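PDB 2IT2: tRNA(Phe) 7-((3-amino-3-carboxypropyl)-4-demethylwyosine(37)-N(4))-methyltransferase 1 from Pyrococcus horikoshii, which probably methylates N-4 of a demethylated wyosine derivative in tRNA(Phe), using S-adenosyl-L-methionine as the methyl donor. Local coordinates for residues S133-K136 / K142-V145; V110-K113 / D117-K120; E30-I35 / K77-V82. All coordinates share one frame; numbering follows the deposited sequence.

Contact 1: residues S133-K136 / K142-V145; sequences SNIK and KLIV
Ile135 and Val145 face each other with their CA atoms 4.4 Å apart and their side chains on the same face of the sheet. From CB, the Ile135 side chain forks into two branches with different neighbours. CG2, anti to the backbone N, turns toward the partner strand and meets Leu143 CD2 at 3.9 Å, the two side chains crossing at a slant; Ile144 O is equally near that methyl. CG1 takes the other branch, beside the backbone N, and passes Val145 CG2 more loosely, at 4.4 Å. At the tip, Ile135 CD1 lies 4.0 Å from Ala118 CB on helix 115-127, whose Leu115 also touches this side chain. These residues belong to the antiparallel beta hairpin of strands 134-138 and 143-148, where Ile135 and Val145 form a non-hydrogen-bonded pair. The 134° between the short strand axes shows how far the hairpin is twisted from strict antiparallelism. Next to the pair, Lys136 N donates to Ile144 O over 2.9 Å; the 132° N-H...O angle makes this a bent bond. On the other flank, Val145 CA makes a CH...O contact of 3.4 Å with Asn134 O. Backbone hydrogen bonds from Ile135 reach the second subunit, whose own Ile135 packs against this one.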
# COMPACT_ATOMS: atom_id res chain seq x y z
N SER B 133 -2.54 -2.11 7.73
CA SER B 133 -3.50 -1.31 8.46
C SER B 133 -2.76 -0.25 9.27
O SER B 133 -1.67 -0.50 9.80
CB SER B 133 -4.34 -2.20 9.37
OG SER B 133 -5.07 -3.16 8.60
N ASN B 134 -3.36 0.94 9.37
CA ASN B 134 -2.69 2.03 10.10
C ASN B 134 -3.63 3.21 10.32
O ASN B 134 -4.81 3.12 10.05
CB ASN B 134 -1.47 2.48 9.29
CG ASN B 134 -1.80 2.68 7.81
OD1 ASN B 134 -2.71 3.43 7.46
ND2 ASN B 134 -1.05 2.00 6.95
N ILE B 135 -3.10 4.31 10.84
CA ILE B 135 -3.92 5.50 11.03
C ILE B 135 -3.61 6.37 9.82
O ILE B 135 -2.51 6.91 9.69
CB ILE B 135 -3.57 6.24 12.32
CG1 ILE B 135 -3.99 5.37 13.51
CG2 ILE B 135 -4.23 7.61 12.32
CD1 ILE B 135 -3.51 5.87 14.86
N LYS B 136 -4.59 6.48 8.93
CA LYS B 136 -4.47 7.23 7.67
C LYS B 136 -4.49 8.73 7.86
O LYS B 136 -3.71 9.46 7.25
CB LYS B 136 -5.62 6.82 6.72
CG LYS B 136 -5.68 7.54 5.37
CD LYS B 136 -6.99 7.24 4.63
CE LYS B 136 -7.05 7.95 3.29
NZ LYS B 136 -5.94 7.55 2.39
N LYS B 142 -12.32 14.04 12.37
CA LYS B 142 -12.26 12.62 12.69
C LYS B 142 -10.86 12.04 12.55
O LYS B 142 -9.94 12.68 12.03
CB LYS B 142 -13.24 11.85 11.78
CG LYS B 142 -13.06 12.10 10.28
CD LYS B 142 -14.25 11.58 9.47
CE LYS B 142 -14.13 11.96 8.00
NZ LYS B 142 -15.36 11.64 7.24
N LEU B 143 -10.70 10.82 13.06
CA LEU B 143 -9.45 10.07 12.96
C LEU B 143 -9.84 8.82 12.17
O LEU B 143 -10.69 8.05 12.62
CB LEU B 143 -8.95 9.66 14.35
CG LEU B 143 -7.62 8.88 14.40
CD1 LEU B 143 -7.12 8.91 15.83
CD2 LEU B 143 -7.76 7.45 13.93
N ILE B 144 -9.21 8.62 11.02
CA ILE B 144 -9.53 7.46 10.18
C ILE B 144 -8.44 6.41 10.22
O ILE B 144 -7.25 6.72 10.09
CB ILE B 144 -9.75 7.87 8.68
CG1 ILE B 144 -10.93 8.84 8.55
CG2 ILE B 144 -9.97 6.63 7.80
CD1 ILE B 144 -12.25 8.28 9.01
N VAL B 145 -8.88 5.18 10.45
CA VAL B 145 -8.03 4.01 10.45
C VAL B 145 -8.30 3.35 9.09
O VAL B 145 -9.46 3.26 8.66
CB VAL B 145 -8.43 3.02 11.56
CG1 VAL B 145 -7.82 1.66 11.29
CG2 VAL B 145 -7.98 3.55 12.91

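Contact 2: residues V110-K113 / D117-K120; sequences VGAK and DAVK
Ala112 and Ala118 supply the close-packed part of this contact. Their CB atoms stand 3.8 Å apart, and Ala112 CB, which points at the helix, is just as near the backbone at Ala118 N. Because both side chains end at CB, the backbones can come close: the CA atoms of Ala112 and Ala118 are separated by 5.4 Å. Asp117 CB lies a little farther from Ala112 CB, at 4.3 Å. The tight side is extended by strand 143-148, since Leu143 and Val145 both pack on Ala118, while Tyr48 touches Ala112 and its hydroxyl is hydrogen-bonded to Asp117 O. Topologically, strand 98-112 passes through a short connection into helix 115-127, which leads on to strand 134-138. Both strands are antiparallel to strand 143-148, which lies between them, and so run in the same sense; the unit is a split beta-alpha-beta crossover, and the alanine pair seats the start of its helix against the sheet.

The other side, at Lys113 and Asp117, is partly exposed and much looser. With CG of Asp117 beside its backbone N (chi1 -67°), the carboxylate is directed back toward the strand end, where OD2 approaches Lys113 CB at 3.7 Å. This is a contact with an aliphatic carbon. The Lys113 chain, its CG anti to the backbone N, runs extended away from the helix, leaving NZ 6.9 Å from Asp117 OD2; opposite charges are near, but the separation rules out a salt bridge. Asp117 OD2 instead has a hydrogen bond to a residue immediately flanking the segments, and Asp117 N is bonded to Thr114 OG1, consistent with a well-fixed first helical turn.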
# COMPACT_ATOMS: atom_id res chain seq x y z
N VAL B 110 -12.28 3.35 8.75
CA VAL B 110 -13.01 3.37 10.01
C VAL B 110 -12.68 4.56 10.92
O VAL B 110 -11.51 4.82 11.21
CB VAL B 110 -12.77 2.06 10.80
CG1 VAL B 110 -13.63 2.04 12.04
CG2 VAL B 110 -13.08 0.82 9.95
N GLY B 111 -13.70 5.29 11.36
CA GLY B 111 -13.44 6.41 12.25
C GLY B 111 -13.36 5.89 13.67
O GLY B 111 -14.04 4.93 14.01
N ALA B 112 -12.51 6.50 14.50
CA ALA B 112 -12.35 6.07 15.90
C ALA B 112 -12.53 7.25 16.85
O ALA B 112 -12.16 8.38 16.54
CB ALA B 112 -10.96 5.44 16.10
N LYS B 113 -13.08 6.97 18.02
CA LYS B 113 -13.31 8.03 18.99
C LYS B 113 -12.05 8.60 19.67
O LYS B 113 -12.00 9.80 19.98
CB LYS B 113 -14.30 7.55 20.05
CG LYS B 113 -14.69 8.61 21.05
CD LYS B 113 -15.76 8.10 21.99
CE LYS B 113 -16.19 9.19 22.95
NZ LYS B 113 -17.29 8.74 23.84
N ASP B 117 -8.38 3.96 20.82
CA ASP B 117 -9.32 3.08 20.13
C ASP B 117 -8.78 2.76 18.75
O ASP B 117 -8.86 1.62 18.30
CB ASP B 117 -10.71 3.73 19.99
CG ASP B 117 -11.40 3.92 21.32
OD1 ASP B 117 -11.33 2.99 22.16
OD2 ASP B 117 -12.01 4.99 21.53
N ALA B 118 -8.21 3.76 18.09
CA ALA B 118 -7.65 3.54 16.77
C ALA B 118 -6.51 2.53 16.79
O ALA B 118 -6.47 1.61 15.97
CB ALA B 118 -7.16 4.85 16.20
N VAL B 119 -5.58 2.68 17.72
CA VAL B 119 -4.46 1.74 17.80
C VAL B 119 -4.93 0.32 18.12
O VAL B 119 -4.36 -0.66 17.62
CB VAL B 119 -3.44 2.20 18.85
CG1 VAL B 119 -2.33 1.17 19.00
CG2 VAL B 119 -2.87 3.53 18.42
N LYS B 120 -5.95 0.20 18.96
CA LYS B 120 -6.47 -1.12 19.29
C LYS B 120 -7.01 -1.79 18.02
O LYS B 120 -6.78 -2.98 17.82
CB LYS B 120 -7.60 -1.02 20.30
CG LYS B 120 -7.13 -0.74 21.70
CD LYS B 120 -8.32 -0.57 22.63
CE LYS B 120 -9.24 -1.79 22.61
NZ LYS B 120 -8.55 -3.05 23.00

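Contact 3: residues E30-I35 / K77-V82; sequences EVDEDI and KWHREV
His79 and Arg80, just past the end of strand 73-78 at Trp78, are the residues that meet Asp32 and Glu33. At His79 the chain leaves the strand, and its imidazole is approached obliquely by two carboxylates: that of Asp32, whose plane is turned 47° from the ring, and that of Glu33, whose side chain crosses the histidine at about a right angle. The same imidazole lies against one face of the Arg80 guanidinium. An alanine here would probably leave a gap between the Asp32 and Glu33 carboxylates and free the Arg80 guanidinium to turn. The partner segment is the loop between helices 11-27 and 36-43, folded through a short 3-10 turn at Glu33 and Asp34, with Ile35 N bonded to Asp32 O at 3.1 Å and Ile35 in the N-cap position. Arg80 then reaches across through its extended chain: NH2 meets Glu33 OE2 at 2.6 Å in a salt bridge. The carboxylate oxygen sits at the guanidinium edge, near its plane, yet the two planes are 75° apart and the hydrogen bond is weak, its N-H...O angle being 117°. Glu33 and Arg80 both touch crystal neighbours, so packing may influence this bridge. Lys185 NZ of helix 167-194 binds both His79 O and Asp34 OD2, joining the segments from a third element.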
# COMPACT_ATOMS: atom_id res chain seq x y z
N GLU B 30 -25.49 0.09 -3.33
CA GLU B 30 -24.15 0.53 -3.75
C GLU B 30 -23.01 -0.07 -2.92
O GLU B 30 -21.84 0.16 -3.23
CB GLU B 30 -24.05 2.06 -3.68
CG GLU B 30 -25.07 2.78 -4.56
CD GLU B 30 -25.16 4.26 -4.24
OE1 GLU B 30 -24.71 4.67 -3.15
OE2 GLU B 30 -25.70 5.02 -5.07
N VAL B 31 -23.33 -0.84 -1.89
CA VAL B 31 -22.29 -1.44 -1.06
C VAL B 31 -21.99 -2.88 -1.47
O VAL B 31 -22.90 -3.64 -1.77
CB VAL B 31 -22.72 -1.43 0.43
CG1 VAL B 31 -21.59 -1.96 1.30
CG2 VAL B 31 -23.10 -0.01 0.84
N ASP B 32 -20.71 -3.24 -1.51
CA ASP B 32 -20.33 -4.60 -1.86
C ASP B 32 -20.98 -5.51 -0.81
O ASP B 32 -20.58 -5.50 0.35
CB ASP B 32 -18.80 -4.76 -1.85
CG ASP B 32 -18.11 -3.84 -2.84
OD1 ASP B 32 -18.55 -3.80 -4.01
OD2 ASP B 32 -17.13 -3.17 -2.45
N GLU B 33 -21.97 -6.30 -1.23
CA GLU B 33 -22.69 -7.17 -0.31
C GLU B 33 -21.83 -8.08 0.56
O GLU B 33 -22.20 -8.41 1.68
CB GLU B 33 -23.69 -8.04 -1.08
CG GLU B 33 -23.05 -8.89 -2.16
CD GLU B 33 -23.17 -8.26 -3.52
OE1 GLU B 33 -22.81 -7.07 -3.66
OE2 GLU B 33 -23.64 -8.94 -4.46
N ASP B 34 -20.68 -8.49 0.03
CA ASP B 34 -19.76 -9.36 0.75
C ASP B 34 -19.42 -8.86 2.15
O ASP B 34 -19.34 -9.65 3.09
CB ASP B 34 -18.46 -9.52 -0.05
CG ASP B 34 -17.56 -10.61 0.50
OD1 ASP B 34 -17.16 -10.54 1.68
OD2 ASP B 34 -17.23 -11.54 -0.27
N ILE B 35 -19.21 -7.55 2.29
CA ILE B 35 -18.83 -6.97 3.57
C ILE B 35 -19.92 -6.22 4.31
O ILE B 35 -19.64 -5.55 5.30
CB ILE B 35 -17.63 -6.03 3.42
CG1 ILE B 35 -17.98 -4.89 2.45
CG2 ILE B 35 -16.42 -6.82 2.96
CD1 ILE B 35 -16.87 -3.87 2.27
N LYS B 77 -14.73 -5.48 -14.28
CA LYS B 77 -14.50 -5.20 -12.86
C LYS B 77 -15.34 -6.16 -12.03
O LYS B 77 -16.56 -6.19 -12.15
CB LYS B 77 -14.86 -3.74 -12.55
CG LYS B 77 -14.54 -3.27 -11.13
CD LYS B 77 -14.63 -1.75 -10.99
CE LYS B 77 -16.01 -1.21 -11.33
NZ LYS B 77 -16.06 0.28 -11.26
N TRP B 78 -14.68 -6.95 -11.19
CA TRP B 78 -15.36 -7.93 -10.36
C TRP B 78 -14.87 -7.87 -8.92
O TRP B 78 -13.69 -7.69 -8.63
CB TRP B 78 -15.07 -9.32 -10.93
CG TRP B 78 -15.33 -9.34 -12.38
CD1 TRP B 78 -16.57 -9.57 -13.01
CD2 TRP B 78 -14.34 -9.25 -13.44
NE1 TRP B 78 -16.47 -9.63 -14.37
CE2 TRP B 78 -15.03 -9.43 -14.66
CE3 TRP B 78 -12.97 -9.04 -13.44
CZ2 TRP B 78 -14.33 -9.39 -15.86
CZ3 TRP B 78 -12.27 -9.00 -14.64
CH2 TRP B 78 -12.95 -9.18 -15.85
N HIS B 79 -15.83 -7.97 -7.98
CA HIS B 79 -15.36 -8.18 -6.62
C HIS B 79 -15.69 -9.59 -6.14
O HIS B 79 -15.89 -9.85 -4.96
CB HIS B 79 -16.05 -7.16 -5.72
CG HIS B 79 -17.52 -7.45 -5.65
ND1 HIS B 79 -18.04 -8.50 -4.97
CD2 HIS B 79 -18.58 -6.74 -6.23
CE1 HIS B 79 -19.38 -8.42 -5.14
NE2 HIS B 79 -19.73 -7.37 -5.89
N ARG B 80 -15.70 -10.49 -7.15
CA ARG B 80 -15.81 -11.91 -6.91
C ARG B 80 -14.68 -12.67 -7.60
O ARG B 80 -14.01 -12.16 -8.49
CB ARG B 80 -17.16 -12.39 -7.43
CG ARG B 80 -18.30 -12.13 -6.44
CD ARG B 80 -19.60 -12.82 -6.86
NE ARG B 80 -20.70 -12.43 -5.97
CZ ARG B 80 -21.48 -11.41 -6.36
NH1 ARG B 80 -21.24 -10.79 -7.51
NH2 ARG B 80 -22.49 -11.02 -5.59
N GLU B 81 -14.53 -13.97 -7.38
CA GLU B 81 -13.62 -14.76 -8.21
C GLU B 81 -14.20 -14.79 -9.61
O GLU B 81 -15.42 -14.72 -9.79
CB GLU B 81 -13.49 -16.17 -7.66
CG GLU B 81 -13.01 -16.21 -6.23
CD GLU B 81 -12.95 -17.62 -5.68
OE1 GLU B 81 -12.08 -18.39 -6.12
OE2 GLU B 81 -13.80 -17.94 -4.82
N VAL B 82 -13.34 -14.91 -10.61
CA VAL B 82 -13.78 -14.90 -12.00
C VAL B 82 -13.47 -16.17 -12.79
O VAL B 82 -12.70 -17.03 -12.36
CB VAL B 82 -13.17 -13.69 -12.76
CG1 VAL B 82 -13.57 -12.39 -12.07
CG2 VAL B 82 -11.65 -13.83 -12.80

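In the fold
From the N terminus, contact 3 comes first: the loop at 30-35 meets 77-82 after 41 intervening residues, which include helix 36-43 and strand 48-63. Contact 2 follows, closing the short turn from strand 98-112 into helix 115-127, and contact 1 then closes the hairpin. The three are in series, neither nested nor crossed. Contacts 1 and 2 adjoin, with centres 7 Å apart; Val145 N lies 2.8 Å from Val110 O, a probable hydrogen bond between neighbouring strands. Contact 3 lies on the opposite side of the chain's centre, its centre about 23 Å from that of contact 1, though all three reach the same antiparallel sheet.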